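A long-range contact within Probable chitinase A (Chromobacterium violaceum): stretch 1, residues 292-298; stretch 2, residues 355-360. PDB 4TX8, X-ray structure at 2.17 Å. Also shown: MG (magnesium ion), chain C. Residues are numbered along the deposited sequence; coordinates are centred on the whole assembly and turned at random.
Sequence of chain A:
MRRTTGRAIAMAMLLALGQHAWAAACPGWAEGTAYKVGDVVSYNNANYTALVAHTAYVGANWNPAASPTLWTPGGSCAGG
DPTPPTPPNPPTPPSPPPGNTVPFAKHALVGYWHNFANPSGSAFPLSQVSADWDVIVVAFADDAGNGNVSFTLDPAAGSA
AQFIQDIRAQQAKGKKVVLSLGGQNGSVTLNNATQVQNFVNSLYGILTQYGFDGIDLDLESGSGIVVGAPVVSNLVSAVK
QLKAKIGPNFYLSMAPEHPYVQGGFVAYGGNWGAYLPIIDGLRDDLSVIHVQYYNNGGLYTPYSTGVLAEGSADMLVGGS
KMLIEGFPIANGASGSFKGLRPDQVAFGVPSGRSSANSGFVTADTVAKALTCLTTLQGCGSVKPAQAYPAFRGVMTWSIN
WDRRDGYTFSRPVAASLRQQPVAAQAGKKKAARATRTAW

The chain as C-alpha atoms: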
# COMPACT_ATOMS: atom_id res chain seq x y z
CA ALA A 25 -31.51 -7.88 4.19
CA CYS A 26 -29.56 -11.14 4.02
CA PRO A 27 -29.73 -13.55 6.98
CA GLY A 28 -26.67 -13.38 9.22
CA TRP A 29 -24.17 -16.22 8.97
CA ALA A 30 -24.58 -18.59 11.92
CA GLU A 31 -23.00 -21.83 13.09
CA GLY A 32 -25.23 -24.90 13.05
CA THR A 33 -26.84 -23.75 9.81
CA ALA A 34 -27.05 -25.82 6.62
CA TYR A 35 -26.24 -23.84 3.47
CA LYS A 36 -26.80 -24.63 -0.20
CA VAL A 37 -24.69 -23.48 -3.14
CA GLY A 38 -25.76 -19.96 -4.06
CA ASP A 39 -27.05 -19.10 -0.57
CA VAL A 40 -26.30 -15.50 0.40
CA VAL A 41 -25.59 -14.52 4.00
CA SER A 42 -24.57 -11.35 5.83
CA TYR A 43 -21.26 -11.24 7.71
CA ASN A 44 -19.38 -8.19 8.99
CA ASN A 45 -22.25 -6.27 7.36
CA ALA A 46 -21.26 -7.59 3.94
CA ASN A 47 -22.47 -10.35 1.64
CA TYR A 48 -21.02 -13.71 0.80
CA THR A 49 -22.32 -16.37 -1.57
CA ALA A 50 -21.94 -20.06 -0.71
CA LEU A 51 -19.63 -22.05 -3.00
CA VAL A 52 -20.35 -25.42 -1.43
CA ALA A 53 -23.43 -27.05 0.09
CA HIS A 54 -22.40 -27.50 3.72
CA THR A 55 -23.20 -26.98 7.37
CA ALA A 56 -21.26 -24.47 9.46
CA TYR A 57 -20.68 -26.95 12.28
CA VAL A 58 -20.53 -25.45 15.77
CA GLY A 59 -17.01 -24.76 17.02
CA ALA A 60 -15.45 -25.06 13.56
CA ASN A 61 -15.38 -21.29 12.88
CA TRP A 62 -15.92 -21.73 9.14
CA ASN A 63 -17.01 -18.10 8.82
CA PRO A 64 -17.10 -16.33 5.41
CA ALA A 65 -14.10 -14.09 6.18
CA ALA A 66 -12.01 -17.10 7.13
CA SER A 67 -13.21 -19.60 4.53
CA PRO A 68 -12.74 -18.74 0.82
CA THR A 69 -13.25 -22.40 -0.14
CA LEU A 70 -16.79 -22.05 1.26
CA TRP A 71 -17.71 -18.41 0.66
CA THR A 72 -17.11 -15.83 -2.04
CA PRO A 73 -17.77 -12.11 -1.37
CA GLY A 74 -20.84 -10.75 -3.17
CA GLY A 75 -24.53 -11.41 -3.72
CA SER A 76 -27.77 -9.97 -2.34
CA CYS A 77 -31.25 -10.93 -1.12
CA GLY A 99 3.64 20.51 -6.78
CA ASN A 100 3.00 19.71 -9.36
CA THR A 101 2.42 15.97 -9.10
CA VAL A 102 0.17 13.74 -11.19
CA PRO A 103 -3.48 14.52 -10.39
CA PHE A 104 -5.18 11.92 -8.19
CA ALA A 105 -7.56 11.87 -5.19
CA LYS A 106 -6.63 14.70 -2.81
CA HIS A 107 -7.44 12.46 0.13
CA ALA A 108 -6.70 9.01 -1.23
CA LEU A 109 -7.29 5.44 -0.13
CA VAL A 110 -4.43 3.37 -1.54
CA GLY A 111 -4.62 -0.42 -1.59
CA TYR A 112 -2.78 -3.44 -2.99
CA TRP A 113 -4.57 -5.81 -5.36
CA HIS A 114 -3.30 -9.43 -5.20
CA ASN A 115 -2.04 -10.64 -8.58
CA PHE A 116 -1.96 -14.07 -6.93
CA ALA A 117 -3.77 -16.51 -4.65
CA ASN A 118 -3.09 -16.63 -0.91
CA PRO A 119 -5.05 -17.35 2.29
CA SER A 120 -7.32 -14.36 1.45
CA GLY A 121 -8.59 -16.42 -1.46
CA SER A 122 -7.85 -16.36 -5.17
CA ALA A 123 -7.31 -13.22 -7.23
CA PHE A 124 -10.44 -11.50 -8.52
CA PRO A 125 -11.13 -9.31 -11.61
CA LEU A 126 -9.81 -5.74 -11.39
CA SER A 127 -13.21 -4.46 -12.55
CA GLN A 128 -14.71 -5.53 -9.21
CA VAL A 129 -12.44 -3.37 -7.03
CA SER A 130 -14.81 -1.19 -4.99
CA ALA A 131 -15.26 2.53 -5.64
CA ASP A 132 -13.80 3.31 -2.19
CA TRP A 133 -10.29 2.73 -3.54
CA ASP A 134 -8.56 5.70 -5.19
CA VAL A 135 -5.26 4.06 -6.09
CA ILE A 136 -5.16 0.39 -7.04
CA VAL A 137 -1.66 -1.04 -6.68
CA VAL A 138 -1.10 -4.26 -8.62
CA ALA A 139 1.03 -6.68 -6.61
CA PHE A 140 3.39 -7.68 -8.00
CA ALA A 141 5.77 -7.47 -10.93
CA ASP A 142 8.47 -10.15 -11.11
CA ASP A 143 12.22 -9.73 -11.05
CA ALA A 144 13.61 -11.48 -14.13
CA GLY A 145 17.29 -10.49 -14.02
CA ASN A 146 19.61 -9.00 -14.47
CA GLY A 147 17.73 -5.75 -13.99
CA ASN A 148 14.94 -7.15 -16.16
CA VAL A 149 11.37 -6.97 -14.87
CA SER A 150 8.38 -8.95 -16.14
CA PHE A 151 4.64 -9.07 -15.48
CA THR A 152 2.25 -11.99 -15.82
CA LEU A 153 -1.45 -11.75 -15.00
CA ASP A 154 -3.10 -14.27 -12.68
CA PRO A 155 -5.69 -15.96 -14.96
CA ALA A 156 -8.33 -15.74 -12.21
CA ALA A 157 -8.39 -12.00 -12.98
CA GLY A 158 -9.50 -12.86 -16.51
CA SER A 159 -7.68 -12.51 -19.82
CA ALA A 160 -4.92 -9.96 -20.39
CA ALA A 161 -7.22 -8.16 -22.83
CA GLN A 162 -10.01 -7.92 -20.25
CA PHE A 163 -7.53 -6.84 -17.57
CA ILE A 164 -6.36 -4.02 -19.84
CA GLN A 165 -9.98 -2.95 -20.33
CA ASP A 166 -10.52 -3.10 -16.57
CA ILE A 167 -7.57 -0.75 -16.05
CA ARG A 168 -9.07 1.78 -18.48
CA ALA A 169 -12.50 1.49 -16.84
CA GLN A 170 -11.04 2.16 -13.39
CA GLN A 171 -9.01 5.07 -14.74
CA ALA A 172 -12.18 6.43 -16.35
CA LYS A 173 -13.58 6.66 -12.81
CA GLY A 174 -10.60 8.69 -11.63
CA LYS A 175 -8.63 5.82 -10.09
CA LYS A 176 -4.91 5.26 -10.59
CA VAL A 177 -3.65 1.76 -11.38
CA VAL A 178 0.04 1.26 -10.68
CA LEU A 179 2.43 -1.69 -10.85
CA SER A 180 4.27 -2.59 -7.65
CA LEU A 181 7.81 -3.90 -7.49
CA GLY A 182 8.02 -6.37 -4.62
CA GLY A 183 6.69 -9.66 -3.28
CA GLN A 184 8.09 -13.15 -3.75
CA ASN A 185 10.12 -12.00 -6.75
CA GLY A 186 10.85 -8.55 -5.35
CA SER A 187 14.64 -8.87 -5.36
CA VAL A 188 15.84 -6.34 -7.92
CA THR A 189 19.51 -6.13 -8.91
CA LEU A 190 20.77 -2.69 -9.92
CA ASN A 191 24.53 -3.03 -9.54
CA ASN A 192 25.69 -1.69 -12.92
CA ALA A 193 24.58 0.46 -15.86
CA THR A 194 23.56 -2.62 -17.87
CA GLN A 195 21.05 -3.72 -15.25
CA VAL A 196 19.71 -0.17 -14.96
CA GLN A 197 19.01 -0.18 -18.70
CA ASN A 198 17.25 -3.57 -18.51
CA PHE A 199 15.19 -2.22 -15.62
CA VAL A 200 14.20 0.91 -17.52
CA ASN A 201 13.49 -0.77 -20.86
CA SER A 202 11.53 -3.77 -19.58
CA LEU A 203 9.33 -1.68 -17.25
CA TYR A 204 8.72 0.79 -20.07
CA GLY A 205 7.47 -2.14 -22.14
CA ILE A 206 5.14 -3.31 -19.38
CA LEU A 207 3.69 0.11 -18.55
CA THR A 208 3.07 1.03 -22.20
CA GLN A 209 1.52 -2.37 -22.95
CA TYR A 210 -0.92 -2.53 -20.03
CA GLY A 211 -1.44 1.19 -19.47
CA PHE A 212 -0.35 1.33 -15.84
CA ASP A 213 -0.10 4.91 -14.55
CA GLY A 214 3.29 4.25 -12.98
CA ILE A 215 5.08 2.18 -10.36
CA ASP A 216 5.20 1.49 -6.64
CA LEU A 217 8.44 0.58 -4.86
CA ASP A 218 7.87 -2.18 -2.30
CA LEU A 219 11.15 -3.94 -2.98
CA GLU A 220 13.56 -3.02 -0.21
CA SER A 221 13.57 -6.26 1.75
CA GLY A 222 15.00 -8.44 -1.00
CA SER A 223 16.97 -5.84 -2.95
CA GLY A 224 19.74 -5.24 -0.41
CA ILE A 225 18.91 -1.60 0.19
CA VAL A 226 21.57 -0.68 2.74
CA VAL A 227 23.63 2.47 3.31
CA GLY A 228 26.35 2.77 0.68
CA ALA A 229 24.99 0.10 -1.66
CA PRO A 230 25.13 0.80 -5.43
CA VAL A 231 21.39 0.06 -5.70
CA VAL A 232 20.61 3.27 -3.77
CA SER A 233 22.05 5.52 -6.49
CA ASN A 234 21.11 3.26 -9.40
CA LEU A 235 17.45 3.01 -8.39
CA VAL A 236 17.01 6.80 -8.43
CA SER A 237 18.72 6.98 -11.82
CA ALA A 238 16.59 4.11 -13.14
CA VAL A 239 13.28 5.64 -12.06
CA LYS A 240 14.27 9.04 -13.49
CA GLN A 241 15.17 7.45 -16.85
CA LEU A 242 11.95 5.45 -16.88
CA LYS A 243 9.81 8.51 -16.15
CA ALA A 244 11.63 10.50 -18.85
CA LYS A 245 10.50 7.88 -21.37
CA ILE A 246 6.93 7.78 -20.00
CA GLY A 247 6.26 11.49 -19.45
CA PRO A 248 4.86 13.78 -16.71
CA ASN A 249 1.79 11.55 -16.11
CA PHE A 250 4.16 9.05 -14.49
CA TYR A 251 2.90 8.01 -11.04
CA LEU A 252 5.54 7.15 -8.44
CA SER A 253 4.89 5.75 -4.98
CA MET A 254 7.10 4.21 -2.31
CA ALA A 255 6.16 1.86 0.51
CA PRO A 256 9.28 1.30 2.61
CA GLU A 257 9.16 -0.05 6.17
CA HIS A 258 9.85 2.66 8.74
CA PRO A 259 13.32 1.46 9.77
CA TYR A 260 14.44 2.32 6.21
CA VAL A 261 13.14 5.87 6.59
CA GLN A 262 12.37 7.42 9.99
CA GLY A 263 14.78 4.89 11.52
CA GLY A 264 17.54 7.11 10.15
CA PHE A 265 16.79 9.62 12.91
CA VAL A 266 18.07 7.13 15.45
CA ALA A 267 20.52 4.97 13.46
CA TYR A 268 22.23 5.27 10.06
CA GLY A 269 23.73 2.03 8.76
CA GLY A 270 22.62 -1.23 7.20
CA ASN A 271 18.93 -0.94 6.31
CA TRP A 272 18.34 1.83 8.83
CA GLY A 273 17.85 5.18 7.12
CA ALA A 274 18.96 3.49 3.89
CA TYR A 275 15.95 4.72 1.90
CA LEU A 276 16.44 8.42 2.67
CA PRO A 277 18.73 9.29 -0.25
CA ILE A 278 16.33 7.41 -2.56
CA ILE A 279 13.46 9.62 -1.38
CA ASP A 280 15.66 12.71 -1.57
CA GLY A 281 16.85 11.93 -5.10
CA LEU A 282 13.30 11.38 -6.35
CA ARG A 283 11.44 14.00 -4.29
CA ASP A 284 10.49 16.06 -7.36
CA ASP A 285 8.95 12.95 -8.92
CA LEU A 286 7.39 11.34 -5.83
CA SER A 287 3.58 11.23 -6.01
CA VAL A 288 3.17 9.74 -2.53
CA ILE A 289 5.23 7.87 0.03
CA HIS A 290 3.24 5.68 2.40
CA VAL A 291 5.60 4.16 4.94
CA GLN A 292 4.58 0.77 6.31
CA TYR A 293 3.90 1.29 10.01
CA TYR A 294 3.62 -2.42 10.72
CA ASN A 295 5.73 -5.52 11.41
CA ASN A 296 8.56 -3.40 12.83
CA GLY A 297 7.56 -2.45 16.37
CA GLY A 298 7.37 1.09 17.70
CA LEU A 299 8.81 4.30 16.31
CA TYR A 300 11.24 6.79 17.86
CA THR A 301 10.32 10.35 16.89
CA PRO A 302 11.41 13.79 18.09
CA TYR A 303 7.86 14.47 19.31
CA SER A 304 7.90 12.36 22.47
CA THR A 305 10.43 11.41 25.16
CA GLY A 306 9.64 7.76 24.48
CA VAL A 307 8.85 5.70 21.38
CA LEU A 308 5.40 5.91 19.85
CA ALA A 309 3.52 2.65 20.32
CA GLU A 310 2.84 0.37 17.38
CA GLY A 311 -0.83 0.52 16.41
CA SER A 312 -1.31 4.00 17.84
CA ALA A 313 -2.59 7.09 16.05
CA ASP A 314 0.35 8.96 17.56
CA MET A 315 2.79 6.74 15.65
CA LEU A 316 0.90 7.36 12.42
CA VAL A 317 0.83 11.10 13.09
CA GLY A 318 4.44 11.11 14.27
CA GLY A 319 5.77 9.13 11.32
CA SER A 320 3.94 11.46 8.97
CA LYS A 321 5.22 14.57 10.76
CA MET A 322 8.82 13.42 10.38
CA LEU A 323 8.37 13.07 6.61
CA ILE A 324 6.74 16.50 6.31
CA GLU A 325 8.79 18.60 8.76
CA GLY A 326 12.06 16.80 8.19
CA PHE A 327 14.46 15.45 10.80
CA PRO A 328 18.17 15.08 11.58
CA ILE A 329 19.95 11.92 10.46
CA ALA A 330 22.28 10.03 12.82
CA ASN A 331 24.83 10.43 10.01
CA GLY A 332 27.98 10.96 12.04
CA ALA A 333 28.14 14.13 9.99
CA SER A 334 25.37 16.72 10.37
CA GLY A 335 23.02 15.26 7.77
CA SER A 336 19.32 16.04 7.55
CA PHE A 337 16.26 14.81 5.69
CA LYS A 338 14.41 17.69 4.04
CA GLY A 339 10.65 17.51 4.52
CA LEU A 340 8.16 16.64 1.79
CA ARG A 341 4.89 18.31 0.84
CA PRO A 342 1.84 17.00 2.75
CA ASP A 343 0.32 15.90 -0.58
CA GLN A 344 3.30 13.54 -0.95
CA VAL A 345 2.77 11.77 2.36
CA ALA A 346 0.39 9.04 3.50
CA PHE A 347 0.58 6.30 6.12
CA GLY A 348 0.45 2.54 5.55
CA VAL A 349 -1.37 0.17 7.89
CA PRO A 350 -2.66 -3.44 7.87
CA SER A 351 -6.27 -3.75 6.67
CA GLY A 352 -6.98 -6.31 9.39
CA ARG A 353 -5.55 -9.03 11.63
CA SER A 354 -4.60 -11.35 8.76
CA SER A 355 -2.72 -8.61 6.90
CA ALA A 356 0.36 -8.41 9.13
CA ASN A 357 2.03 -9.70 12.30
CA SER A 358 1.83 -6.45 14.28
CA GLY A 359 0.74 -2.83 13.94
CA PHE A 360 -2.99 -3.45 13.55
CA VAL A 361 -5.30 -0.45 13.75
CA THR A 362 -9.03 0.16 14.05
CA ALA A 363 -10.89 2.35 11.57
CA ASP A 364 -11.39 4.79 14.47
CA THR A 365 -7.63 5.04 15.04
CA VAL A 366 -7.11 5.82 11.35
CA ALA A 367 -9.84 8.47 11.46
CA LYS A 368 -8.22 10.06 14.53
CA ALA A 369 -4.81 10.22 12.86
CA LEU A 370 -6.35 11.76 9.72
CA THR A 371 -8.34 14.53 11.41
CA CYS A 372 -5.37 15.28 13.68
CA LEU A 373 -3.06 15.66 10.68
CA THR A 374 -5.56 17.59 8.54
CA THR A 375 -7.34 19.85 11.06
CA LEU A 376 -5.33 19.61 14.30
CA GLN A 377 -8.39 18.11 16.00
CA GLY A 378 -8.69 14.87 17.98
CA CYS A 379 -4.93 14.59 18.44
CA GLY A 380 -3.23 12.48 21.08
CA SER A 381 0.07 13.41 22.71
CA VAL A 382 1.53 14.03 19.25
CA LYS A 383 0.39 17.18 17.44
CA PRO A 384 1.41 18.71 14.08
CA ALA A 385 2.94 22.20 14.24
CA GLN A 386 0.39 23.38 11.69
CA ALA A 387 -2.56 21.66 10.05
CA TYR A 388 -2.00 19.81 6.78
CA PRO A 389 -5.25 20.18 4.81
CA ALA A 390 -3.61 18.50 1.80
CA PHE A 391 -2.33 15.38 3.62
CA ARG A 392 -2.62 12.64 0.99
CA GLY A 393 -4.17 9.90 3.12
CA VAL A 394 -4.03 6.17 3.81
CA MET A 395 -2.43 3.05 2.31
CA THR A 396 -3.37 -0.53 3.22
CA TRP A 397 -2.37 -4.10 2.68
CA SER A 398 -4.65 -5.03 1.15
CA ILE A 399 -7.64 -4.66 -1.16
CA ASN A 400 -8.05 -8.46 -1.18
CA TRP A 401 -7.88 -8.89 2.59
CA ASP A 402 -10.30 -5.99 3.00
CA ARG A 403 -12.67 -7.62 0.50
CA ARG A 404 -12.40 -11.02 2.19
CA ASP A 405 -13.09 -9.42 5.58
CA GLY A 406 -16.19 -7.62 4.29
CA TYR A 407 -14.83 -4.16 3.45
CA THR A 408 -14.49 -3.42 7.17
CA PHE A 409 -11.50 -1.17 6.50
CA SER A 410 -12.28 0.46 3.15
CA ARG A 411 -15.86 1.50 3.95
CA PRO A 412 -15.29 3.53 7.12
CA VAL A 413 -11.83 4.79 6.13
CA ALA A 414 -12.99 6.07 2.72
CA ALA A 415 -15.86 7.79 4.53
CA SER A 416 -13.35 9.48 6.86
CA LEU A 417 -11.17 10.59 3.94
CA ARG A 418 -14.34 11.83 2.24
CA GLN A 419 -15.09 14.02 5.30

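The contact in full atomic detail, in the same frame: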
# COMPACT_ATOMS: atom_id res chain seq x y z
N GLN A 292 5.27 1.87 5.65
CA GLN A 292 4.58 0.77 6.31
C GLN A 292 4.82 0.85 7.82
O GLN A 292 5.93 0.60 8.30
CB GLN A 292 5.05 -0.57 5.74
CG GLN A 292 4.70 -0.73 4.25
CD GLN A 292 5.43 -1.89 3.58
OE1 GLN A 292 6.26 -2.56 4.19
NE2 GLN A 292 5.11 -2.13 2.31
N TYR A 293 3.79 1.22 8.56
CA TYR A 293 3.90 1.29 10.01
C TYR A 293 3.42 -0.01 10.64
O TYR A 293 2.59 0.00 11.55
CB TYR A 293 3.11 2.49 10.54
CG TYR A 293 3.64 3.80 10.02
CD1 TYR A 293 4.76 4.40 10.60
CD2 TYR A 293 3.04 4.44 8.95
CE1 TYR A 293 5.26 5.60 10.11
CE2 TYR A 293 3.53 5.64 8.46
CZ TYR A 293 4.63 6.22 9.05
OH TYR A 293 5.12 7.41 8.56
N TYR A 294 3.93 -1.12 10.14
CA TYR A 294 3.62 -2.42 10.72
C TYR A 294 4.78 -3.39 10.60
O TYR A 294 5.71 -3.17 9.81
CB TYR A 294 2.36 -3.03 10.09
CG TYR A 294 2.24 -2.92 8.57
CD1 TYR A 294 1.76 -1.76 7.98
CD2 TYR A 294 2.59 -3.99 7.75
CE1 TYR A 294 1.63 -1.66 6.60
CE2 TYR A 294 2.47 -3.89 6.37
CZ TYR A 294 1.99 -2.73 5.81
OH TYR A 294 1.86 -2.61 4.44
N ASN A 295 4.72 -4.46 11.39
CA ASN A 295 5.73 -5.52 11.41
C ASN A 295 7.11 -5.07 11.89
O ASN A 295 8.06 -5.84 11.79
CB ASN A 295 5.88 -6.14 10.02
CG ASN A 295 4.69 -7.00 9.62
OD1 ASN A 295 3.87 -7.37 10.46
ND2 ASN A 295 4.61 -7.33 8.34
N ASN A 296 7.24 -3.86 12.41
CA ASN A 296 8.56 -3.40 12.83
C ASN A 296 8.59 -2.70 14.19
O ASN A 296 9.50 -1.93 14.48
CB ASN A 296 9.15 -2.48 11.76
CG ASN A 296 9.59 -3.24 10.52
OD1 ASN A 296 10.68 -3.80 10.47
ND2 ASN A 296 8.73 -3.27 9.51
N GLY A 297 7.60 -3.00 15.03
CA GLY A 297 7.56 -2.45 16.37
C GLY A 297 7.33 -0.95 16.37
O GLY A 297 6.90 -0.38 15.37
N GLY A 298 7.63 -0.32 17.50
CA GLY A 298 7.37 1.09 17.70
C GLY A 298 8.30 2.01 16.94
O GLY A 298 9.20 1.55 16.23
N SER A 355 -3.52 -9.36 7.87
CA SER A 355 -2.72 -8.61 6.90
C SER A 355 -1.27 -8.39 7.33
O SER A 355 -0.44 -7.98 6.52
CB SER A 355 -3.38 -7.25 6.64
OG SER A 355 -4.69 -7.40 6.11
N ALA A 356 -0.97 -8.66 8.59
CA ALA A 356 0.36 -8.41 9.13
C ALA A 356 0.55 -9.15 10.45
O ALA A 356 -0.37 -9.82 10.92
CB ALA A 356 0.59 -6.92 9.33
N ASN A 357 1.74 -9.04 11.03
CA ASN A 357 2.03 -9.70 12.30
C ASN A 357 1.87 -8.76 13.49
O ASN A 357 1.66 -9.20 14.62
CB ASN A 357 3.44 -10.28 12.29
CG ASN A 357 3.68 -11.21 11.12
OD1 ASN A 357 2.90 -12.13 10.88
ND2 ASN A 357 4.75 -10.96 10.37
N SER A 358 1.99 -7.46 13.23
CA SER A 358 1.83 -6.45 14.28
C SER A 358 1.54 -5.10 13.64
O SER A 358 1.79 -4.90 12.46
CB SER A 358 3.09 -6.36 15.14
OG SER A 358 4.17 -5.81 14.41
N GLY A 359 1.00 -4.17 14.43
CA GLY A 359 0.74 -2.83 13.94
C GLY A 359 -0.69 -2.63 13.48
O GLY A 359 -0.98 -1.68 12.75
N PHE A 360 -1.58 -3.52 13.91
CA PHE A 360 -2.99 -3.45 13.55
C PHE A 360 -3.64 -2.19 14.09
O PHE A 360 -3.32 -1.74 15.19
CB PHE A 360 -3.72 -4.69 14.06
CG PHE A 360 -3.00 -5.97 13.79
CD1 PHE A 360 -2.91 -6.47 12.50
CD2 PHE A 360 -2.41 -6.68 14.83
CE1 PHE A 360 -2.23 -7.65 12.25
CE2 PHE A 360 -1.74 -7.87 14.58
CZ PHE A 360 -1.65 -8.35 13.29
MG MG C . -1.52 -11.64 11.51
O HOH W 1 0.12 0.79 12.34
O HOH W 2 0.58 -12.79 12.33
O HOH W 3 -1.88 -11.60 14.03
O HOH W 4 -0.91 -12.30 9.16

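Two stretches without regular helix or strand meet here over a small area, 263 Å² with both sides summed; the touching residues are at least 61 apart in sequence. The backbones come closest at Tyr 294 and Gly 359, whose CA atoms lie 4.3 Å apart.

Gln 292 does not reach the other stretch. Its carbonyl O accepts a weak hydrogen bond from the backbone N of Tyr 294, at 3.2 Å.

Tyr 293 contributes its backbone, while the end of its side chain leads away. Its carbonyl O lies 4.1 Å from Gly 359 O. Two acceptors cannot bond directly, and water 1 joins them. The water donates to Tyr 293 O and to Gly 359 O, at 2.7 Å in each case.

Tyr 294 points its CB toward stretch 2 and packs closely there. Tyr 294 CB is 3.1 Å from Ser 358 O and 4.2 Å from Gly 359 CA. Its ring adds an apolar contact, with CD2 3.9 Å from Ala 356 CB. The methyl group lies oblique to the ring. The tight approach leaves no room for a side chain at Gly 359. An ideal CB there would fall 2.8 Å from Tyr 294 CA and 2.9 Å from Tyr 293 O, both clashes. The backbone angles of Gly 359, 96/18, also call for glycine on their own.

Asn 295 is the main polar anchor and has the largest area covered by the other stretch, 72 Å². Its backbone N donates to Ser 358 O at 3.2 Å. Its side chain, chi1 m, starts sideways, but its end comes nearer to stretch 2. There Asn 295 OD1 accepts a hydrogen bond from Asn 357 N at 2.8 Å. A weak one comes from Ser 358 N to the same Asn 295 OD1, at 3.3 Å. One side-chain oxygen thus serves two successive backbone amides.

The Ala 356 carbonyl faces a different partner: Ala 356 O binds the magnesium ion MG at 2.2 Å. Water 2, 2.5 Å from MG through its O, donates to Asn 357 OD1 at 2.8 Å.

Asn 296 directs its CB away from stretch 2. Its ND2 donates to Tyr 294 O at 3.0 Å, a bond within stretch 1 that ties the side chain back to its own loop. Gly 297 only grazes the contact, with its N 4.5 Å from Ser 358 OG. Its phi of 67° favours glycine.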